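Local coordinates for protein probable thiosulfate sulfurtransferase (Thermus thermophilus, PDB 2EG4) that probably transfers sulfur from thiosulfate to an acceptor such as cyanide, as rhodaneses do, and binds a zinc ion in its second rhodanese-like domain, at residues G188-S193 with G216-W221; P150-G155 with E220-G225; W121-D126 with R210-L215; L133-R138 with K162-E167. One frame throughout, in Å; residues are numbered along the deposited sequence.

Interaction 1: G188-S193 with G216-W221; sequences GVYCHS and GSMHEW. With ZN (zinc ion), chain C; SO4 (sulfate ion), chain D.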
loop_
_atom_site.group_PDB
_atom_site.type_symbol
_atom_site.label_atom_id
_atom_site.label_comp_id
_atom_site.label_asym_id
_atom_site.label_seq_id
_atom_site.Cartn_x
_atom_site.Cartn_y
_atom_site.Cartn_z
ATOM N N GLY A 188 -0.503 13.298 3.920
ATOM C CA GLY A 188 0.488 12.241 3.874
ATOM C C GLY A 188 0.056 11.231 4.919
ATOM O O GLY A 188 -0.579 11.587 5.915
ATOM N N VAL A 189 0.341 9.959 4.673
ATOM C CA VAL A 189 -0.013 8.935 5.633
ATOM C C VAL A 189 1.166 8.005 5.832
ATOM O O VAL A 189 1.917 7.751 4.894
ATOM C CB VAL A 189 -1.231 8.088 5.168
ATOM C CG1 VAL A 189 -2.520 8.910 5.287
ATOM C CG2 VAL A 189 -1.054 7.640 3.745
ATOM N N TYR A 190 1.346 7.518 7.054
ATOM C CA TYR A 190 2.448 6.595 7.312
ATOM C C TYR A 190 2.135 5.677 8.484
ATOM O O TYR A 190 1.150 5.870 9.209
ATOM C CB TYR A 190 3.743 7.379 7.604
ATOM C CG TYR A 190 3.837 7.922 9.016
ATOM C CD1 TYR A 190 4.389 7.156 10.036
ATOM C CD2 TYR A 190 3.400 9.210 9.318
ATOM C CE1 TYR A 190 4.522 7.648 11.328
ATOM C CE2 TYR A 190 3.525 9.724 10.625
ATOM C CZ TYR A 190 4.089 8.939 11.617
ATOM O OH TYR A 190 4.252 9.400 12.904
ATOM N N CYS A 191 2.956 4.644 8.641
ATOM C CA CYS A 191 2.821 3.708 9.756
ATOM C C CYS A 191 4.169 3.031 9.979
ATOM O O CYS A 191 5.167 3.735 10.038
ATOM C CB CYS A 191 1.703 2.701 9.500
ATOM S SG CYS A 191 1.798 1.829 7.938
ATOM N N HIS A 192 4.227 1.694 10.093
ATOM C CA HIS A 192 5.515 1.032 10.307
ATOM C C HIS A 192 6.256 0.787 9.000
ATOM O O HIS A 192 7.415 1.162 8.858
ATOM C CB HIS A 192 5.346 -0.299 11.037
ATOM C CG HIS A 192 6.639 -1.024 11.251
ATOM N ND1 HIS A 192 6.858 -2.303 10.781
ATOM C CD2 HIS A 192 7.797 -0.633 11.836
ATOM C CE1 HIS A 192 8.095 -2.666 11.064
ATOM N NE2 HIS A 192 8.686 -1.673 11.702
ATOM N N SER A 193 5.594 0.157 8.030
ATOM C CA SER A 193 6.266 -0.073 6.771
ATOM C C SER A 193 5.342 0.198 5.601
ATOM O O SER A 193 5.476 -0.406 4.539
ATOM C CB SER A 193 6.854 -1.491 6.681
ATOM O OG SER A 193 5.844 -2.499 6.748
ATOM N N GLY A 216 8.464 4.193 3.269
ATOM C CA GLY A 216 9.516 3.836 4.219
ATOM C C GLY A 216 8.973 3.777 5.628
ATOM O O GLY A 216 9.339 2.909 6.467
ATOM N N SER A 217 8.076 4.717 5.901
ATOM C CA SER A 217 7.403 4.826 7.188
ATOM C C SER A 217 8.338 4.864 8.391
ATOM O O SER A 217 9.519 5.191 8.261
ATOM C CB SER A 217 6.381 3.698 7.365
ATOM O OG SER A 217 5.137 4.050 6.780
ATOM N N MET A 218 7.795 4.554 9.567
ATOM C CA MET A 218 8.567 4.604 10.817
ATOM C C MET A 218 9.818 3.709 10.861
ATOM O O MET A 218 10.826 4.067 11.481
ATOM C CB MET A 218 7.639 4.285 12.003
ATOM C CG MET A 218 7.937 5.072 13.272
ATOM S SD MET A 218 7.807 6.900 13.075
ATOM C CE MET A 218 9.011 7.365 14.290
ATOM N N HIS A 219 9.778 2.552 10.212
ATOM C CA HIS A 219 10.967 1.708 10.211
ATOM C C HIS A 219 12.127 2.470 9.563
ATOM O O HIS A 219 13.209 2.587 10.149
ATOM C CB HIS A 219 10.713 0.389 9.459
ATOM C CG HIS A 219 11.837 -0.592 9.578
ATOM N ND1 HIS A 219 11.930 -1.495 10.616
ATOM C CD2 HIS A 219 12.941 -0.781 8.816
ATOM C CE1 HIS A 219 13.041 -2.199 10.487
ATOM N NE2 HIS A 219 13.672 -1.785 9.405
ATOM N N GLU A 220 11.909 3.021 8.371
ATOM C CA GLU A 220 12.983 3.751 7.717
ATOM C C GLU A 220 13.373 4.980 8.519
ATOM O O GLU A 220 14.550 5.253 8.708
ATOM C CB GLU A 220 12.576 4.198 6.324
ATOM C CG GLU A 220 13.670 5.011 5.670
ATOM C CD GLU A 220 13.239 5.626 4.377
ATOM O OE1 GLU A 220 12.114 6.180 4.324
ATOM O OE2 GLU A 220 14.034 5.577 3.411
ATOM N N TRP A 221 12.372 5.706 9.008
ATOM C CA TRP A 221 12.617 6.933 9.761
ATOM C C TRP A 221 13.578 6.690 10.917
ATOM O O TRP A 221 14.505 7.470 11.140
ATOM C CB TRP A 221 11.280 7.511 10.267
ATOM C CG TRP A 221 11.387 8.900 10.891
ATOM C CD1 TRP A 221 11.646 9.204 12.202
ATOM C CD2 TRP A 221 11.228 10.158 10.213
ATOM N NE1 TRP A 221 11.657 10.581 12.380
ATOM C CE2 TRP A 221 11.406 11.186 11.177
ATOM C CE3 TRP A 221 10.954 10.516 8.889
ATOM C CZ2 TRP A 221 11.316 12.551 10.849
ATOM C CZ3 TRP A 221 10.860 11.868 8.559
ATOM C CH2 TRP A 221 11.039 12.870 9.539
HETATM ZN ZN ZN C . 10.685 -1.805 12.322
HETATM S S SO4 D . 2.236 -1.427 9.131
HETATM O O1 SO4 D . 2.627 -2.723 9.777
HETATM O O2 SO4 D . 2.370 -0.323 10.138
HETATM O O3 SO4 D . 3.132 -1.158 7.957
HETATM O O4 SO4 D . 0.812 -1.507 8.665
#
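With CG anti to the backbone N in both H192 (chi1 179°) and H219 (chi1 -172°), the two imidazoles lie side by side, point the same way and converge on one zinc ion. H192 NE2 and H219 ND1 each bind the zinc at 2.1 Å, and the ring planes are 86° apart. The sulfurs of C151 and C152 complete the site. H219 N donates to H192 O over 3.1 Å, tying the two histidine backbones, and M218 N donates to C191 O over 2.8 Å. S217 OG takes a nearly straight bond from C191 N at 2.9 Å and is also hydrogen-bonded to Y214 O. M218 SD lies 3.8 Å from Y190 CE1 in an oblique Met-aromatic contact, while Y190 OH is bonded to I158 N and S161 OG. A sulfate, probably from the crystallisation liquor, accepts from H192 N, S193 N, A195 N and R196 NH2; backbone N-H groups of a C-X4-R loop turned on an anion are consistent with a rhodanese active-site loop. This loop leaves strand 186-190, flanked by strands 134-136 and 210-213, and enters helix 195-206, with the start of helix 217-223 bonded to it through M218 N and H219 N.

Interaction 2: P150-G155 with E220-G225; sequences PCCPRG and EWLQEG. With ZN (zinc ion), chain C.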
loop_
_atom_site.group_PDB
_atom_site.type_symbol
_atom_site.label_atom_id
_atom_site.label_comp_id
_atom_site.label_asym_id
_atom_site.label_seq_id
_atom_site.Cartn_x
_atom_site.Cartn_y
_atom_site.Cartn_z
ATOM N N PRO A 150 9.709 -5.179 17.302
ATOM C CA PRO A 150 11.074 -5.572 17.671
ATOM C C PRO A 150 12.172 -5.252 16.659
ATOM O O PRO A 150 13.350 -5.179 17.015
ATOM C CB PRO A 150 10.938 -7.072 17.945
ATOM C CG PRO A 150 9.833 -7.485 17.031
ATOM C CD PRO A 150 8.832 -6.358 17.195
ATOM N N CYS A 151 11.792 -5.056 15.399
ATOM C CA CYS A 151 12.774 -4.728 14.375
ATOM C C CYS A 151 13.200 -3.257 14.477
ATOM O O CYS A 151 14.138 -2.826 13.806
ATOM C CB CYS A 151 12.187 -5.003 12.991
ATOM S SG CYS A 151 10.629 -4.134 12.717
ATOM N N CYS A 152 12.512 -2.482 15.315
ATOM C CA CYS A 152 12.845 -1.057 15.472
ATOM C C CYS A 152 13.540 -0.750 16.816
ATOM O O CYS A 152 13.391 -1.495 17.777
ATOM C CB CYS A 152 11.583 -0.189 15.328
ATOM S SG CYS A 152 11.026 0.137 13.589
ATOM N N PRO A 153 14.294 0.363 16.896
ATOM C CA PRO A 153 15.019 0.768 18.116
ATOM C C PRO A 153 14.191 1.178 19.330
ATOM O O PRO A 153 14.572 0.894 20.467
ATOM C CB PRO A 153 15.885 1.937 17.642
ATOM C CG PRO A 153 16.078 1.673 16.206
ATOM C CD PRO A 153 14.732 1.174 15.750
ATOM N N ARG A 154 13.070 1.853 19.100
ATOM C CA ARG A 154 12.244 2.333 20.210
ATOM C C ARG A 154 10.880 2.798 19.729
ATOM O O ARG A 154 10.586 2.749 18.532
ATOM C CB ARG A 154 12.953 3.501 20.887
ATOM C CG ARG A 154 13.370 4.560 19.893
ATOM C CD ARG A 154 14.201 5.660 20.542
ATOM N NE ARG A 154 14.714 6.593 19.546
ATOM C CZ ARG A 154 13.946 7.248 18.680
ATOM N NH1 ARG A 154 12.631 7.062 18.697
ATOM N NH2 ARG A 154 14.485 8.090 17.806
ATOM N N GLY A 155 10.050 3.240 20.669
ATOM C CA GLY A 155 8.732 3.731 20.322
ATOM C C GLY A 155 8.792 5.200 19.942
ATOM O O GLY A 155 9.614 5.968 20.456
ATOM N N GLU A 220 11.909 3.021 8.371
ATOM C CA GLU A 220 12.983 3.751 7.717
ATOM C C GLU A 220 13.373 4.980 8.519
ATOM O O GLU A 220 14.550 5.253 8.708
ATOM C CB GLU A 220 12.576 4.198 6.324
ATOM C CG GLU A 220 13.670 5.011 5.670
ATOM C CD GLU A 220 13.239 5.626 4.377
ATOM O OE1 GLU A 220 12.114 6.180 4.324
ATOM O OE2 GLU A 220 14.034 5.577 3.411
ATOM N N TRP A 221 12.372 5.706 9.008
ATOM C CA TRP A 221 12.617 6.933 9.761
ATOM C C TRP A 221 13.578 6.690 10.917
ATOM O O TRP A 221 14.505 7.470 11.140
ATOM C CB TRP A 221 11.280 7.511 10.267
ATOM C CG TRP A 221 11.387 8.900 10.891
ATOM C CD1 TRP A 221 11.646 9.204 12.202
ATOM C CD2 TRP A 221 11.228 10.158 10.213
ATOM N NE1 TRP A 221 11.657 10.581 12.380
ATOM C CE2 TRP A 221 11.406 11.186 11.177
ATOM C CE3 TRP A 221 10.954 10.516 8.889
ATOM C CZ2 TRP A 221 11.316 12.551 10.849
ATOM C CZ3 TRP A 221 10.860 11.868 8.559
ATOM C CH2 TRP A 221 11.039 12.870 9.539
ATOM N N LEU A 222 13.376 5.597 11.639
ATOM C CA LEU A 222 14.256 5.276 12.761
ATOM C C LEU A 222 15.626 4.772 12.296
ATOM O O LEU A 222 16.642 5.115 12.886
ATOM C CB LEU A 222 13.600 4.233 13.670
ATOM C CG LEU A 222 12.397 4.751 14.478
ATOM C CD1 LEU A 222 11.741 3.606 15.239
ATOM C CD2 LEU A 222 12.868 5.850 15.453
ATOM N N GLN A 223 15.663 3.970 11.236
ATOM C CA GLN A 223 16.959 3.487 10.753
ATOM C C GLN A 223 17.850 4.665 10.359
ATOM O O GLN A 223 19.065 4.638 10.551
ATOM C CB GLN A 223 16.767 2.544 9.562
ATOM C CG GLN A 223 16.241 1.169 9.965
ATOM C CD GLN A 223 17.108 0.513 11.044
ATOM O OE1 GLN A 223 18.336 0.455 10.919
ATOM N NE2 GLN A 223 16.470 0.010 12.101
ATOM N N GLU A 224 17.233 5.714 9.823
ATOM C CA GLU A 224 17.955 6.905 9.388
ATOM C C GLU A 224 18.403 7.806 10.542
ATOM O O GLU A 224 19.217 8.698 10.349
ATOM C CB GLU A 224 17.082 7.719 8.430
ATOM C CG GLU A 224 16.938 7.105 7.033
ATOM C CD GLU A 224 18.239 7.191 6.260
ATOM O OE1 GLU A 224 18.856 8.272 6.260
ATOM O OE2 GLU A 224 18.642 6.188 5.643
ATOM N N GLY A 225 17.856 7.582 11.733
ATOM C CA GLY A 225 18.236 8.389 12.880
ATOM C C GLY A 225 17.593 9.768 12.938
ATOM O O GLY A 225 18.099 10.684 13.597
HETATM ZN ZN ZN C . 10.685 -1.805 12.322
#
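L222 presses its two methyl groups against a zinc-binding cysteine and an arginine of the facing loop. L222 CD1 lies 3.8 Å from C152 CB and 3.9 Å from C152 SG, and it is also 3.6 Å from the backbone oxygen R154 O. CD2 sits over one face of the R154 guanidinium, with R154 NH1 the nearest atom at 3.5 Å. The P153 ring slides past L222 in the opposite direction, bringing P153 CD to 3.9 Å from L222 CB. No hydrogen bond joins the two segments; the contact is van der Waals packing of the leucine against apolar and polar groups. An alanine at L222 would probably leave a gap beside C152 and strip the cover from that guanidinium face, giving R154 more freedom to turn.

In the next shell, the zinc holds the loop from within: C151 SG binds it at 2.4 Å and C152 SG at 2.3 Å, while H192 and H219 supply the other two ligands. R154 is extended from CG to NE, and its side chain crosses that of L222 obliquely; NH1 also makes a weak hydrogen bond to T228 OG1. At the helix end, G225 has a positive phi and closes a Schellman motif, with G225 N bonded to L222 O. The loop 150-155 comes between helix 140-143 and strand 162-163 in the chain and covers L222, near the C-terminal end of helix 217-223, whose residues E220 and W221 touch helix 125-129.

Interaction 3: W121-D126 with R210-L215; sequences WLLTAD and RARNYL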
loop_
_atom_site.group_PDB
_atom_site.type_symbol
_atom_site.label_atom_id
_atom_site.label_comp_id
_atom_site.label_asym_id
_atom_site.label_seq_id
_atom_site.Cartn_x
_atom_site.Cartn_y
_atom_site.Cartn_z
ATOM N N TRP A 121 2.393 9.288 -6.009
ATOM C CA TRP A 121 1.719 8.440 -5.023
ATOM C C TRP A 121 2.525 8.282 -3.737
ATOM O O TRP A 121 2.015 7.892 -2.691
ATOM C CB TRP A 121 1.544 7.037 -5.603
ATOM C CG TRP A 121 0.330 6.844 -6.442
ATOM C CD1 TRP A 121 -0.309 7.786 -7.197
ATOM C CD2 TRP A 121 -0.407 5.623 -6.600
ATOM N NE1 TRP A 121 -1.412 7.224 -7.815
ATOM C CE2 TRP A 121 -1.493 5.900 -7.464
ATOM C CE3 TRP A 121 -0.253 4.322 -6.095
ATOM C CZ2 TRP A 121 -2.428 4.920 -7.834
ATOM C CZ3 TRP A 121 -1.172 3.347 -6.457
ATOM C CH2 TRP A 121 -2.253 3.652 -7.323
ATOM N N LEU A 122 3.803 8.590 -3.838
ATOM C CA LEU A 122 4.729 8.361 -2.752
ATOM C C LEU A 122 5.287 9.549 -1.990
ATOM O O LEU A 122 5.347 10.653 -2.505
ATOM C CB LEU A 122 5.913 7.592 -3.353
ATOM C CG LEU A 122 7.170 7.259 -2.562
ATOM C CD1 LEU A 122 6.866 6.130 -1.602
ATOM C CD2 LEU A 122 8.295 6.864 -3.535
ATOM N N LEU A 123 5.684 9.279 -0.756
ATOM C CA LEU A 123 6.422 10.230 0.068
ATOM C C LEU A 123 7.746 9.540 0.461
ATOM O O LEU A 123 7.747 8.434 0.997
ATOM C CB LEU A 123 5.704 10.552 1.376
ATOM C CG LEU A 123 4.511 11.486 1.312
ATOM C CD1 LEU A 123 3.953 11.619 2.721
ATOM C CD2 LEU A 123 4.926 12.837 0.748
ATOM N N THR A 124 8.869 10.198 0.206
ATOM C CA THR A 124 10.151 9.673 0.643
ATOM C C THR A 124 10.263 10.283 2.047
ATOM O O THR A 124 9.435 11.136 2.407
ATOM C CB THR A 124 11.309 10.235 -0.191
ATOM O OG1 THR A 124 11.245 11.666 -0.154
ATOM C CG2 THR A 124 11.223 9.765 -1.648
ATOM N N ALA A 125 11.276 9.889 2.813
ATOM C CA ALA A 125 11.469 10.415 4.170
ATOM C C ALA A 125 11.613 11.919 4.124
ATOM O O ALA A 125 11.034 12.634 4.937
ATOM C CB ALA A 125 12.704 9.820 4.817
ATOM N N ASP A 126 12.402 12.400 3.176
ATOM C CA ASP A 126 12.584 13.844 3.056
ATOM C C ASP A 126 11.281 14.577 2.773
ATOM O O ASP A 126 11.031 15.672 3.307
ATOM C CB ASP A 126 13.598 14.138 1.961
ATOM C CG ASP A 126 14.993 14.212 2.501
ATOM O OD1 ASP A 126 15.469 15.350 2.721
ATOM O OD2 ASP A 126 15.594 13.140 2.735
ATOM N N ARG A 210 -5.985 14.132 -1.788
ATOM C CA ARG A 210 -4.714 13.824 -2.429
ATOM C C ARG A 210 -3.747 13.212 -1.417
ATOM O O ARG A 210 -2.782 13.845 -0.953
ATOM C CB ARG A 210 -4.133 15.090 -3.061
ATOM C CG ARG A 210 -4.965 15.582 -4.257
ATOM C CD ARG A 210 -4.492 16.934 -4.780
ATOM N NE ARG A 210 -5.397 17.461 -5.798
ATOM C CZ ARG A 210 -5.502 18.752 -6.109
ATOM N NH1 ARG A 210 -4.754 19.652 -5.480
ATOM N NH2 ARG A 210 -6.364 19.147 -7.037
ATOM N N ALA A 211 -4.019 11.965 -1.067
ATOM C CA ALA A 211 -3.176 11.256 -0.112
ATOM C C ALA A 211 -1.918 10.676 -0.783
ATOM O O ALA A 211 -1.964 10.214 -1.916
ATOM C CB ALA A 211 -3.977 10.142 0.548
ATOM N N ARG A 212 -0.795 10.726 -0.071
ATOM C CA ARG A 212 0.487 10.207 -0.566
ATOM C C ARG A 212 1.003 9.333 0.560
ATOM O O ARG A 212 0.926 9.711 1.728
ATOM C CB ARG A 212 1.481 11.337 -0.812
ATOM C CG ARG A 212 1.093 12.304 -1.904
ATOM C CD ARG A 212 2.077 13.463 -1.893
ATOM N NE ARG A 212 3.432 13.009 -2.186
ATOM C CZ ARG A 212 4.510 13.786 -2.126
ATOM N NH1 ARG A 212 4.396 15.062 -1.779
ATOM N NH2 ARG A 212 5.705 13.289 -2.423
ATOM N N ASN A 213 1.560 8.178 0.204
ATOM C CA ASN A 213 2.006 7.177 1.172
ATOM C C ASN A 213 3.502 7.189 1.446
ATOM O O ASN A 213 4.293 7.041 0.525
ATOM C CB ASN A 213 1.588 5.790 0.620
ATOM C CG ASN A 213 1.692 4.646 1.645
ATOM O OD1 ASN A 213 1.726 3.451 1.269
ATOM N ND2 ASN A 213 1.698 4.978 2.902
ATOM N N TYR A 214 3.871 7.353 2.714
ATOM C CA TYR A 214 5.276 7.345 3.125
ATOM C C TYR A 214 5.607 5.874 3.295
ATOM O O TYR A 214 5.532 5.321 4.390
ATOM C CB TYR A 214 5.486 8.083 4.458
ATOM C CG TYR A 214 6.916 7.989 4.975
ATOM C CD1 TYR A 214 7.978 7.731 4.110
ATOM C CD2 TYR A 214 7.193 8.123 6.331
ATOM C CE1 TYR A 214 9.286 7.590 4.596
ATOM C CE2 TYR A 214 8.478 7.998 6.822
ATOM C CZ TYR A 214 9.525 7.721 5.943
ATOM O OH TYR A 214 10.792 7.555 6.437
ATOM N N LEU A 215 6.001 5.258 2.182
ATOM C CA LEU A 215 6.297 3.834 2.166
ATOM C C LEU A 215 7.389 3.409 3.146
ATOM O O LEU A 215 7.249 2.381 3.804
ATOM C CB LEU A 215 6.632 3.421 0.733
ATOM C CG LEU A 215 6.816 1.935 0.468
ATOM C CD1 LEU A 215 5.582 1.139 0.924
ATOM C CD2 LEU A 215 7.078 1.757 -1.007
#
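R212 and L123 cross at about a right angle where the segment leading into helix 125-129 borders strand 210-213, the outermost strand at this end of the parallel sheet in the second rhodanese-like domain. L123 CG rests 3.7 Å from R212 CB, and the leucine continues over one face of the guanidinium, although its CD2 is modelled too close there to be trusted in detail. The arginine chain bends at chi3 (63°), which sets NE beside the backbone oxygen of L122. L122 O lies at the edge of the guanidinium, in its plane, receiving R212 NH2 at 2.7 Å and a weak bond from R212 NE at 3.1 Å. R212 NH2 also forms a salt bridge with E127, whose OE1 is bonded to T124 N as well.

With CG anti to the backbone N (chi1 175°), Y214 has its ring near L123 O and A125: CD1 brings the ring edge to L123 O at 3.2 Å, and the OH ends 3.4 Å from A125 CB. That hydroxyl is hydrogen-bonded to E220 OE1. T124 is the N-cap of the helix. L122 meets L215 at a slant, its CD1 packing 3.6 Å from L215 CB, while helix 73-84 touches both leucines.

A single bridge between L122 and N213 joins the backbones. N213 N donates to W121 O over 2.9 Å; in return L123 N reaches N213 O over 2.9 Å, but from above the carbonyl plane, 56° out of it.

Interaction 4: L133-R138 with K162-E167; sequences LLLDVR and KNAPLE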
loop_
_atom_site.group_PDB
_atom_site.type_symbol
_atom_site.label_atom_id
_atom_site.label_comp_id
_atom_site.label_asym_id
_atom_site.label_seq_id
_atom_site.Cartn_x
_atom_site.Cartn_y
_atom_site.Cartn_z
ATOM N N LEU A 133 0.898 18.072 6.665
ATOM C CA LEU A 133 -0.131 17.268 7.312
ATOM C C LEU A 133 0.103 15.780 7.123
ATOM O O LEU A 133 -0.324 15.185 6.134
ATOM C CB LEU A 133 -1.512 17.645 6.786
ATOM C CG LEU A 133 -2.700 16.854 7.356
ATOM C CD1 LEU A 133 -2.563 16.666 8.866
ATOM C CD2 LEU A 133 -3.981 17.589 7.003
ATOM N N LEU A 134 0.767 15.204 8.113
ATOM C CA LEU A 134 1.103 13.797 8.117
ATOM C C LEU A 134 0.226 13.101 9.112
ATOM O O LEU A 134 0.234 13.448 10.293
ATOM C CB LEU A 134 2.536 13.582 8.582
ATOM C CG LEU A 134 3.669 13.364 7.602
ATOM C CD1 LEU A 134 4.907 13.001 8.398
ATOM C CD2 LEU A 134 3.300 12.241 6.627
ATOM N N LEU A 135 -0.513 12.108 8.640
ATOM C CA LEU A 135 -1.350 11.313 9.520
ATOM C C LEU A 135 -0.672 9.981 9.805
ATOM O O LEU A 135 -0.305 9.242 8.875
ATOM C CB LEU A 135 -2.715 11.040 8.880
ATOM C CG LEU A 135 -3.485 12.310 8.530
ATOM C CD1 LEU A 135 -4.831 11.927 7.947
ATOM C CD2 LEU A 135 -3.647 13.152 9.801
ATOM N N ASP A 136 -0.491 9.701 11.092
ATOM C CA ASP A 136 0.091 8.452 11.573
ATOM C C ASP A 136 -1.138 7.553 11.772
ATOM O O ASP A 136 -1.969 7.813 12.662
ATOM C CB ASP A 136 0.771 8.714 12.904
ATOM C CG ASP A 136 1.473 7.507 13.463
ATOM O OD1 ASP A 136 1.054 6.359 13.182
ATOM O OD2 ASP A 136 2.465 7.717 14.193
ATOM N N VAL A 137 -1.264 6.507 10.959
ATOM C CA VAL A 137 -2.439 5.653 11.051
ATOM C C VAL A 137 -2.305 4.460 11.970
ATOM O O VAL A 137 -3.145 3.556 11.963
ATOM C CB VAL A 137 -2.929 5.213 9.637
ATOM C CG1 VAL A 137 -3.173 6.457 8.766
ATOM C CG2 VAL A 137 -1.912 4.290 8.966
ATOM N N ARG A 138 -1.275 4.471 12.801
ATOM C CA ARG A 138 -1.079 3.388 13.757
ATOM C C ARG A 138 -1.994 3.583 14.963
ATOM O O ARG A 138 -2.787 4.532 15.016
ATOM C CB ARG A 138 0.374 3.372 14.214
ATOM C CG ARG A 138 1.353 3.118 13.060
ATOM C CD ARG A 138 2.780 3.124 13.545
ATOM N NE ARG A 138 3.087 4.440 14.099
ATOM C CZ ARG A 138 4.090 4.709 14.926
ATOM N NH1 ARG A 138 4.929 3.759 15.318
ATOM N NH2 ARG A 138 4.221 5.939 15.392
ATOM N N LYS A 162 -0.211 13.761 13.259
ATOM C CA LYS A 162 -1.466 13.611 13.991
ATOM C C LYS A 162 -1.910 12.165 13.878
ATOM O O LYS A 162 -1.753 11.546 12.830
ATOM C CB LYS A 162 -2.531 14.535 13.403
ATOM C CG LYS A 162 -2.089 15.997 13.314
ATOM C CD LYS A 162 -1.674 16.546 14.673
ATOM C CE LYS A 162 -1.257 18.014 14.568
ATOM N NZ LYS A 162 -0.752 18.552 15.867
ATOM N N ASN A 163 -2.471 11.633 14.959
ATOM C CA ASN A 163 -2.912 10.244 14.977
ATOM C C ASN A 163 -4.313 10.083 14.374
ATOM O O ASN A 163 -5.263 10.766 14.767
ATOM C CB ASN A 163 -2.874 9.741 16.426
ATOM C CG ASN A 163 -3.080 8.234 16.558
ATOM O OD1 ASN A 163 -3.460 7.749 17.635
ATOM N ND2 ASN A 163 -2.810 7.483 15.489
ATOM N N ALA A 164 -4.424 9.204 13.381
ATOM C CA ALA A 164 -5.697 8.902 12.736
ATOM C C ALA A 164 -5.662 7.382 12.537
ATOM O O ALA A 164 -5.357 6.889 11.446
ATOM C CB ALA A 164 -5.827 9.629 11.386
ATOM N N PRO A 165 -5.941 6.620 13.616
ATOM C CA PRO A 165 -5.944 5.150 13.606
ATOM C C PRO A 165 -6.662 4.554 12.409
ATOM O O PRO A 165 -7.725 5.021 12.020
ATOM C CB PRO A 165 -6.618 4.792 14.925
ATOM C CG PRO A 165 -6.166 5.924 15.825
ATOM C CD PRO A 165 -6.369 7.133 14.931
ATOM N N LEU A 166 -6.052 3.513 11.847
ATOM C CA LEU A 166 -6.567 2.805 10.677
ATOM C C LEU A 166 -8.076 2.577 10.708
ATOM O O LEU A 166 -8.778 2.794 9.703
ATOM C CB LEU A 166 -5.857 1.452 10.561
ATOM C CG LEU A 166 -6.361 0.486 9.487
ATOM C CD1 LEU A 166 -6.019 1.030 8.108
ATOM C CD2 LEU A 166 -5.731 -0.883 9.698
ATOM N N GLU A 167 -8.556 2.118 11.861
ATOM C CA GLU A 167 -9.973 1.818 12.077
ATOM C C GLU A 167 -10.912 2.895 11.539
ATOM O O GLU A 167 -11.925 2.586 10.904
ATOM C CB GLU A 167 -10.225 1.610 13.571
ATOM C CG GLU A 167 -9.593 0.347 14.160
ATOM C CD GLU A 167 -8.088 0.238 13.931
ATOM O OE1 GLU A 167 -7.346 1.190 14.263
ATOM O OE2 GLU A 167 -7.647 -0.822 13.423
#
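N163 reaches the backbones of D136 and R138 with its side-chain amide. From CB, the chain sets CG anti to the backbone N (chi1 -170°), turned to the two backbone oxygens, and the tip atom ND2 donates to D136 O and R138 O, 3.0 Å to each. Both acceptors lie almost in the amide plane, which fixes the group's rotation. D136 O is gripped twice, since A164 N approaches it from the opposite face at 2.9 Å. A leucine at N163 would probably leave R138 O without this donor and D136 O with only A164 N of the two described, loosening the join at the strand ends. R138 grips D136 side-on in a salt bridge: NE meets OD1 at 2.9 Å and NH2 meets OD2 at 2.8 Å, both on syn lone pairs, while R138 N closes an Asx turn on OD1. Between the strands K162 N donates to L134 O and D136 N to K162 O; beyond them L166 N donates to V137 O. L135 and A164 pack CB to CB at 4.2 Å. This parallel pairing closes the beta-alpha-beta unit of strand 134-136, helix 140-143 and strand 162-163 at the edge of the rhodanese sheet.

How the interactions relate
Interactions 1, 3 and 4 are buried and share one parallel sheet, with strand 186-190 between the strands used by interactions 3 and 4; interaction 2 is partly exposed and lies farther out. Interactions 1 and 2 both use helix 217-223 and each supply two ligands of the zinc, so the metal joins them. Their remaining chemistry differs: backbone bonds and one serine hydroxyl join the segments of interaction 1, van der Waals packing of one leucine those of interaction 2. At opposite edges of the sheet, interaction 3 pairs a strand with a segment leading into a helix, whereas interaction 4 pairs two parallel strands. Interaction 3 also touches the helix that the first two share.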